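Local coordinates for RNA-binding protein RO60 (Deinococcus radiodurans, PDB 2NVO) that binds small RNAs that accumulate during recovery from ultraviolet irradiation and contributes to the resistance of the bacterium to that radiation, at residues E41-R46 and T69-E74; L48-G51 and T56-A59. All blocks are in the same frame, centred on the assembly; numbering follows the deposited sequence.

Interaction 1: residues E41-R46 and T69-E74; sequences ESRLTR and TDFVRE
One face of the Phe71 ring is overlaid by the side chain of Arg43, whose guanidinium lies nearly parallel to the ring, the two planes only 7° apart, with Phe71 CG above the guanidinium plane and displaced toward the rim of that group. This is an arginine-aromatic stack, an off-centre cation-pi pair between two helices of the TROVE domain, residues 41-46 within helix 40-50 and residues 69-74 at the start of helix 70-78. Arg43 CZ stands 4.2 Å from the centroid of the Phe71 ring and well off its normal, because the middle of the face is taken by a methylene: Arg43 CD sits 3.4 Å from that centroid, almost straight above it, in a CH-pi contact. With CG anti to the backbone N (chi1 -166°) and the chain extended as far as NE, Arg43 reaches out along the aromatic side chain while Phe71 comes the other way, so the two slide past each other. The arginine's CB and CG therefore meet the far end of the ring at CZ and CE2, and its NH2 group reaches back to Phe71 CB. Asp53, in the loop that follows helix 40-50, uses both carboxylate oxygens here: OD1 forms a salt bridge with Arg43 NE, and OD2 is hydrogen-bonded to Thr69 OG1. That carboxylate thus ties the cation to the N-cap residue of helix 70-78 and probably helps to hold the guanidinium on the ring. Leu44 touches Val86 of helix 80-93, and Val72 touches Phe47; within the two segments the closest CA atoms are those of Leu44 and Val72, 7.1 Å apart. The nearest approach of the stacked side chains is at Arg43 NE, 3.5 Å from Phe71 CG.

Interaction 2: residues L48-G51 and T56-A59; sequences LVLG and TFYA
Helix 40-50 runs out at Leu50, Gly51 leaves helical geometry with a positive phi (84°), and after a short connection the chain runs on as strand 56-59, with the CA atoms of Leu50 and Phe57 5.4 Å apart. Leu50 carries the apolar contact, and its two methyls divide the work. CD1 rests against the backbone of the strand, 3.7 Å from Thr56 O, whereas CD2 packs on Phe57, 3.8 Å from its CD1 and equally close to its CB. The leucine meets the ring obliquely. Phe57 has CG anti to its own backbone N (chi1 -177°), which sends the ring past that methyl. Val525 of helix 522-530 touches both Leu50 and Phe57, and Leu50 also meets Leu513 of strand 512-517.

No direct hydrogen bond joins the two backbones; a water does so instead. It donates to Leu50 O at 2.7 Å and to Thr56 O at 3.2 Å, and accepts from Tyr58 N at 2.8 Å, so that the last helical carbonyl and two polar groups of the strand are satisfied together. The strand itself pairs with strand 512-517, through Phe57 and Ala59. The arrangement is a helix-to-strand connection whose strand joins, in parallel, the edge of the central sheet of the VWFA-like domain.

Interactions 1 and 2 share helix 40-50: residues 41-46 meet helix 70-78, and residues 48-51, at its C-terminal end, meet strand 56-59. Their centres are about 13 Å apart, and the whole of interaction 2 falls, in sequence, between the two segments of interaction 1. Asp53, in the connection within interaction 2, is the salt-bridge partner of Arg43, so a residue of that connection also takes part in holding the arginine of interaction 1. The helix thus illustrates how one element can serve two domains, packing against helices 70-78 and 80-93 while leading into a strand of the VWFA-like sheet. Both contacts lie away from the calcium site of Ser372, Ser374 and Glu467.

Interaction 1: residues E41-R46 and T69-E74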
ATOM      1  N   GLU A  41      -1.721   4.928 -23.943  1.00 34.66           N
ATOM      2  CA  GLU A  41      -2.420   4.079 -22.987  1.00 37.14           C
ATOM      3  C   GLU A  41      -1.455   3.487 -21.959  1.00 34.39           C
ATOM      4  O   GLU A  41      -1.716   3.510 -20.752  1.00 32.81           O
ATOM      5  CB  GLU A  41      -3.158   2.938 -23.703  1.00 40.78           C
ATOM      6  CG  GLU A  41      -4.366   3.355 -24.543  1.00 44.69           C
ATOM      7  CD  GLU A  41      -4.013   3.700 -25.993  1.00 46.00           C
ATOM      8  OE1 GLU A  41      -4.902   3.564 -26.863  1.00 50.54           O
ATOM      9  OE2 GLU A  41      -2.859   4.102 -26.267  1.00 40.07           O
ATOM     10  N   SER A  42      -0.344   2.949 -22.444  1.00 35.71           N
ATOM     11  CA  SER A  42       0.598   2.250 -21.585  1.00 34.47           C
ATOM     12  C   SER A  42       1.393   3.214 -20.730  1.00 28.61           C
ATOM     13  O   SER A  42       1.681   2.930 -19.571  1.00 27.11           O
ATOM     14  CB  SER A  42       1.552   1.395 -22.419  1.00 34.56           C
ATOM     15  OG  SER A  42       0.855   0.324 -23.023  1.00 40.41           O
ATOM     16  N   ARG A  43       1.765   4.346 -21.316  1.00 29.19           N
ATOM     17  CA  ARG A  43       2.570   5.325 -20.608  1.00 31.03           C
ATOM     18  C   ARG A  43       1.753   5.979 -19.499  1.00 25.40           C
ATOM     19  O   ARG A  43       2.262   6.234 -18.416  1.00 24.80           O
ATOM     20  CB  ARG A  43       3.125   6.380 -21.565  1.00 28.98           C
ATOM     21  CG  ARG A  43       4.225   7.221 -20.942  1.00 32.34           C
ATOM     22  CD  ARG A  43       4.804   8.234 -21.918  1.00 30.64           C
ATOM     23  NE  ARG A  43       5.735   9.147 -21.258  1.00 28.89           N
ATOM     24  CZ  ARG A  43       6.511  10.013 -21.906  1.00 31.39           C
ATOM     25  NH1 ARG A  43       6.470  10.078 -23.231  1.00 32.13           N
ATOM     26  NH2 ARG A  43       7.329  10.809 -21.234  1.00 31.87           N
ATOM     27  N   LEU A  44       0.484   6.248 -19.775  1.00 25.58           N
ATOM     28  CA  LEU A  44      -0.398   6.827 -18.771  1.00 25.50           C
ATOM     29  C   LEU A  44      -0.710   5.817 -17.669  1.00 23.20           C
ATOM     30  O   LEU A  44      -0.768   6.179 -16.497  1.00 20.64           O
ATOM     31  CB  LEU A  44      -1.700   7.333 -19.401  1.00 26.36           C
ATOM     32  CG  LEU A  44      -2.713   7.920 -18.412  1.00 27.07           C
ATOM     33  CD1 LEU A  44      -2.163   9.203 -17.790  1.00 25.03           C
ATOM     34  CD2 LEU A  44      -4.057   8.179 -19.071  1.00 27.43           C
ATOM     35  N   THR A  45      -0.909   4.553 -18.040  1.00 21.99           N
ATOM     36  CA  THR A  45      -1.188   3.529 -17.038  1.00 22.47           C
ATOM     37  C   THR A  45      -0.005   3.422 -16.071  1.00 18.11           C
ATOM     38  O   THR A  45      -0.185   3.307 -14.854  1.00 16.65           O
ATOM     39  CB  THR A  45      -1.482   2.142 -17.673  1.00 24.46           C
ATOM     40  OG1 THR A  45      -2.777   2.155 -18.289  1.00 23.89           O
ATOM     41  CG2 THR A  45      -1.476   1.059 -16.614  1.00 22.55           C
ATOM     42  N   ARG A  46       1.205   3.478 -16.612  1.00 17.35           N
ATOM     43  CA  ARG A  46       2.384   3.398 -15.757  1.00 20.15           C
ATOM     44  C   ARG A  46       2.420   4.552 -14.766  1.00 17.57           C
ATOM     45  O   ARG A  46       2.726   4.369 -13.600  1.00 16.39           O
ATOM     46  CB  ARG A  46       3.676   3.363 -16.567  1.00 19.55           C
ATOM     47  CG  ARG A  46       4.913   3.172 -15.684  1.00 19.45           C
ATOM     48  CD  ARG A  46       6.146   2.806 -16.504  1.00 24.22           C
ATOM     49  NE  ARG A  46       6.046   1.449 -17.027  1.00 26.01           N
ATOM     50  CZ  ARG A  46       7.056   0.772 -17.566  1.00 25.31           C
ATOM     51  NH1 ARG A  46       8.256   1.332 -17.659  1.00 25.78           N
ATOM     52  NH2 ARG A  46       6.863  -0.469 -18.012  1.00 26.08           N
ATOM     53  N   THR A  69       3.450  15.415 -15.179  1.00 25.82           N
ATOM     54  CA  THR A  69       4.553  15.789 -16.048  1.00 26.00           C
ATOM     55  C   THR A  69       4.009  16.340 -17.361  1.00 24.47           C
ATOM     56  O   THR A  69       2.805  16.315 -17.602  1.00 23.63           O
ATOM     57  CB  THR A  69       5.482  14.599 -16.349  1.00 27.69           C
ATOM     58  OG1 THR A  69       4.737  13.564 -17.000  1.00 27.00           O
ATOM     59  CG2 THR A  69       6.104  14.062 -15.064  1.00 29.23           C
ATOM     60  N   ASP A  70       4.903  16.823 -18.214  1.00 26.93           N
ATOM     61  CA  ASP A  70       4.490  17.399 -19.492  1.00 26.51           C
ATOM     62  C   ASP A  70       3.723  16.395 -20.331  1.00 28.68           C
ATOM     63  O   ASP A  70       2.686  16.727 -20.916  1.00 27.03           O
ATOM     64  CB  ASP A  70       5.692  17.943 -20.266  1.00 25.36           C
ATOM     65  CG  ASP A  70       6.353  19.106 -19.564  1.00 29.08           C
ATOM     66  OD1 ASP A  70       5.829  19.547 -18.524  1.00 29.34           O
ATOM     67  OD2 ASP A  70       7.403  19.583 -20.046  1.00 32.77           O
ATOM     68  N   PHE A  71       4.212  15.157 -20.386  1.00 25.27           N
ATOM     69  CA  PHE A  71       3.519  14.159 -21.178  1.00 27.78           C
ATOM     70  C   PHE A  71       2.080  14.001 -20.720  1.00 28.39           C
ATOM     71  O   PHE A  71       1.171  13.831 -21.535  1.00 28.62           O
ATOM     72  CB  PHE A  71       4.198  12.794 -21.134  1.00 28.51           C
ATOM     73  CG  PHE A  71       3.284  11.689 -21.545  1.00 30.25           C
ATOM     74  CD1 PHE A  71       3.112  11.382 -22.883  1.00 33.01           C
ATOM     75  CD2 PHE A  71       2.546  10.994 -20.604  1.00 28.86           C
ATOM     76  CE1 PHE A  71       2.241  10.383 -23.271  1.00 32.95           C
ATOM     77  CE2 PHE A  71       1.676   9.996 -20.987  1.00 31.20           C
ATOM     78  CZ  PHE A  71       1.522   9.691 -22.327  1.00 32.78           C
ATOM     79  N   VAL A  72       1.879  14.042 -19.408  1.00 24.93           N
ATOM     80  CA  VAL A  72       0.551  13.848 -18.849  1.00 27.15           C
ATOM     81  C   VAL A  72      -0.407  14.995 -19.197  1.00 26.36           C
ATOM     82  O   VAL A  72      -1.564  14.765 -19.556  1.00 28.62           O
ATOM     83  CB  VAL A  72       0.616  13.639 -17.322  1.00 25.24           C
ATOM     84  CG1 VAL A  72      -0.774  13.575 -16.725  1.00 23.19           C
ATOM     85  CG2 VAL A  72       1.404  12.378 -17.004  1.00 27.50           C
ATOM     86  N   ARG A  73       0.065  16.229 -19.078  1.00 27.43           N
ATOM     87  CA  ARG A  73      -0.774  17.379 -19.410  1.00 30.10           C
ATOM     88  C   ARG A  73      -1.089  17.391 -20.902  1.00 30.37           C
ATOM     89  O   ARG A  73      -2.245  17.500 -21.309  1.00 29.87           O
ATOM     90  CB  ARG A  73      -0.086  18.680 -19.008  1.00 28.40           C
ATOM     91  CG  ARG A  73      -0.043  18.901 -17.510  1.00 30.26           C
ATOM     92  CD  ARG A  73       0.737  20.144 -17.163  1.00 31.74           C
ATOM     93  NE  ARG A  73       2.171  19.940 -17.316  1.00 31.77           N
ATOM     94  CZ  ARG A  73       2.983  19.619 -16.313  1.00 33.61           C
ATOM     95  NH1 ARG A  73       2.494  19.475 -15.084  1.00 33.99           N
ATOM     96  NH2 ARG A  73       4.279  19.439 -16.534  1.00 29.95           N
ATOM     97  N   GLU A  74      -0.035  17.266 -21.700  1.00 30.52           N
ATOM     98  CA  GLU A  74      -0.135  17.213 -23.154  1.00 33.97           C
ATOM     99  C   GLU A  74      -1.128  16.156 -23.620  1.00 34.85           C
ATOM    100  O   GLU A  74      -1.868  16.366 -24.577  1.00 36.14           O
ATOM    101  CB  GLU A  74       1.246  16.935 -23.746  1.00 34.06           C
ATOM    102  CG  GLU A  74       1.246  16.103 -25.024  1.00 38.01           C
ATOM    103  CD  GLU A  74       2.463  15.188 -25.105  1.00 42.80           C
ATOM    104  OE1 GLU A  74       2.409  14.072 -24.539  1.00 37.31           O
ATOM    105  OE2 GLU A  74       3.473  15.586 -25.732  1.00 52.99           O
TER

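Interaction 2: residues L48-G51 and T56-A59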
ATOM      1  N   LEU A  48      -0.152   6.193 -13.683  1.00 12.46           N
ATOM      2  CA  LEU A  48      -1.256   5.976 -12.749  1.00 14.04           C
ATOM      3  C   LEU A  48      -0.935   4.975 -11.642  1.00 14.83           C
ATOM      4  O   LEU A  48      -1.379   5.132 -10.513  1.00 13.75           O
ATOM      5  CB  LEU A  48      -2.497   5.514 -13.502  1.00 16.51           C
ATOM      6  CG  LEU A  48      -3.144   6.584 -14.375  1.00 17.99           C
ATOM      7  CD1 LEU A  48      -4.204   5.966 -15.273  1.00 19.87           C
ATOM      8  CD2 LEU A  48      -3.749   7.662 -13.481  1.00 17.76           C
ATOM      9  N   VAL A  49      -0.163   3.945 -11.963  1.00 15.52           N
ATOM     10  CA  VAL A  49       0.185   2.934 -10.968  1.00 15.64           C
ATOM     11  C   VAL A  49       1.365   3.343 -10.100  1.00 15.88           C
ATOM     12  O   VAL A  49       1.311   3.238  -8.881  1.00 17.62           O
ATOM     13  CB  VAL A  49       0.516   1.570 -11.621  1.00 20.62           C
ATOM     14  CG1 VAL A  49       1.119   0.605 -10.587  1.00 17.62           C
ATOM     15  CG2 VAL A  49      -0.716   0.981 -12.260  1.00 19.93           C
ATOM     16  N   LEU A  50       2.442   3.786 -10.735  1.00 15.69           N
ATOM     17  CA  LEU A  50       3.667   4.104 -10.013  1.00 17.20           C
ATOM     18  C   LEU A  50       3.626   5.498  -9.407  1.00 16.81           C
ATOM     19  O   LEU A  50       4.242   5.740  -8.385  1.00 17.67           O
ATOM     20  CB  LEU A  50       4.880   3.990 -10.935  1.00 17.41           C
ATOM     21  CG  LEU A  50       5.097   2.610 -11.553  1.00 16.15           C
ATOM     22  CD1 LEU A  50       6.379   2.584 -12.375  1.00 16.71           C
ATOM     23  CD2 LEU A  50       5.121   1.560 -10.470  1.00 16.04           C
ATOM     24  N   GLY A  51       2.907   6.412 -10.048  1.00 16.33           N
ATOM     25  CA  GLY A  51       2.835   7.782  -9.578  1.00 17.95           C
ATOM     26  C   GLY A  51       4.030   8.548 -10.093  1.00 20.47           C
ATOM     27  O   GLY A  51       4.374   9.609  -9.579  1.00 22.14           O
ATOM     28  N   THR A  56      10.100   3.607 -12.261  1.00 10.33           N
ATOM     29  CA  THR A  56      10.575   3.633 -10.879  1.00 12.54           C
ATOM     30  C   THR A  56       9.402   3.629  -9.914  1.00 11.26           C
ATOM     31  O   THR A  56       8.520   4.454 -10.024  1.00 13.97           O
ATOM     32  CB  THR A  56      11.387   4.900 -10.576  1.00 14.17           C
ATOM     33  OG1 THR A  56      12.461   5.028 -11.512  1.00 16.35           O
ATOM     34  CG2 THR A  56      11.968   4.836  -9.157  1.00 13.11           C
ATOM     35  N   PHE A  57       9.383   2.683  -8.986  1.00 11.07           N
ATOM     36  CA  PHE A  57       8.407   2.725  -7.903  1.00 10.45           C
ATOM     37  C   PHE A  57       9.077   3.203  -6.615  1.00 11.58           C
ATOM     38  O   PHE A  57       9.958   2.535  -6.079  1.00  9.66           O
ATOM     39  CB  PHE A  57       7.759   1.355  -7.684  1.00 11.92           C
ATOM     40  CG  PHE A  57       6.686   1.358  -6.625  1.00 13.86           C
ATOM     41  CD1 PHE A  57       5.570   2.172  -6.756  1.00 15.07           C
ATOM     42  CD2 PHE A  57       6.786   0.549  -5.520  1.00 13.31           C
ATOM     43  CE1 PHE A  57       4.575   2.188  -5.783  1.00 16.75           C
ATOM     44  CE2 PHE A  57       5.794   0.547  -4.543  1.00 14.95           C
ATOM     45  CZ  PHE A  57       4.691   1.383  -4.675  1.00 17.49           C
ATOM     46  N   TYR A  58       8.664   4.365  -6.130  1.00 11.79           N
ATOM     47  CA  TYR A  58       9.131   4.856  -4.845  1.00 14.22           C
ATOM     48  C   TYR A  58       8.224   4.274  -3.786  1.00 17.88           C
ATOM     49  O   TYR A  58       7.082   4.700  -3.624  1.00 17.48           O
ATOM     50  CB  TYR A  58       9.127   6.381  -4.803  1.00 17.67           C
ATOM     51  CG  TYR A  58      10.203   6.992  -5.671  1.00 18.71           C
ATOM     52  CD1 TYR A  58      11.520   7.055  -5.237  1.00 16.49           C
ATOM     53  CD2 TYR A  58       9.904   7.488  -6.936  1.00 19.80           C
ATOM     54  CE1 TYR A  58      12.509   7.611  -6.029  1.00 18.30           C
ATOM     55  CE2 TYR A  58      10.883   8.037  -7.732  1.00 19.62           C
ATOM     56  CZ  TYR A  58      12.178   8.099  -7.274  1.00 16.98           C
ATOM     57  OH  TYR A  58      13.148   8.654  -8.072  1.00 25.69           O
ATOM     58  N   ALA A  59       8.740   3.268  -3.093  1.00 18.54           N
ATOM     59  CA  ALA A  59       7.924   2.393  -2.268  1.00 22.09           C
ATOM     60  C   ALA A  59       8.128   2.966  -0.923  1.00 27.53           C
ATOM     61  O   ALA A  59       9.071   2.604  -0.219  1.00 31.08           O
ATOM     62  CB  ALA A  59       8.441   0.967  -2.325  1.00 20.31           C
TER
HETATM   63  O   HOH W   1       6.856   5.848  -7.655  1.00 16.40           O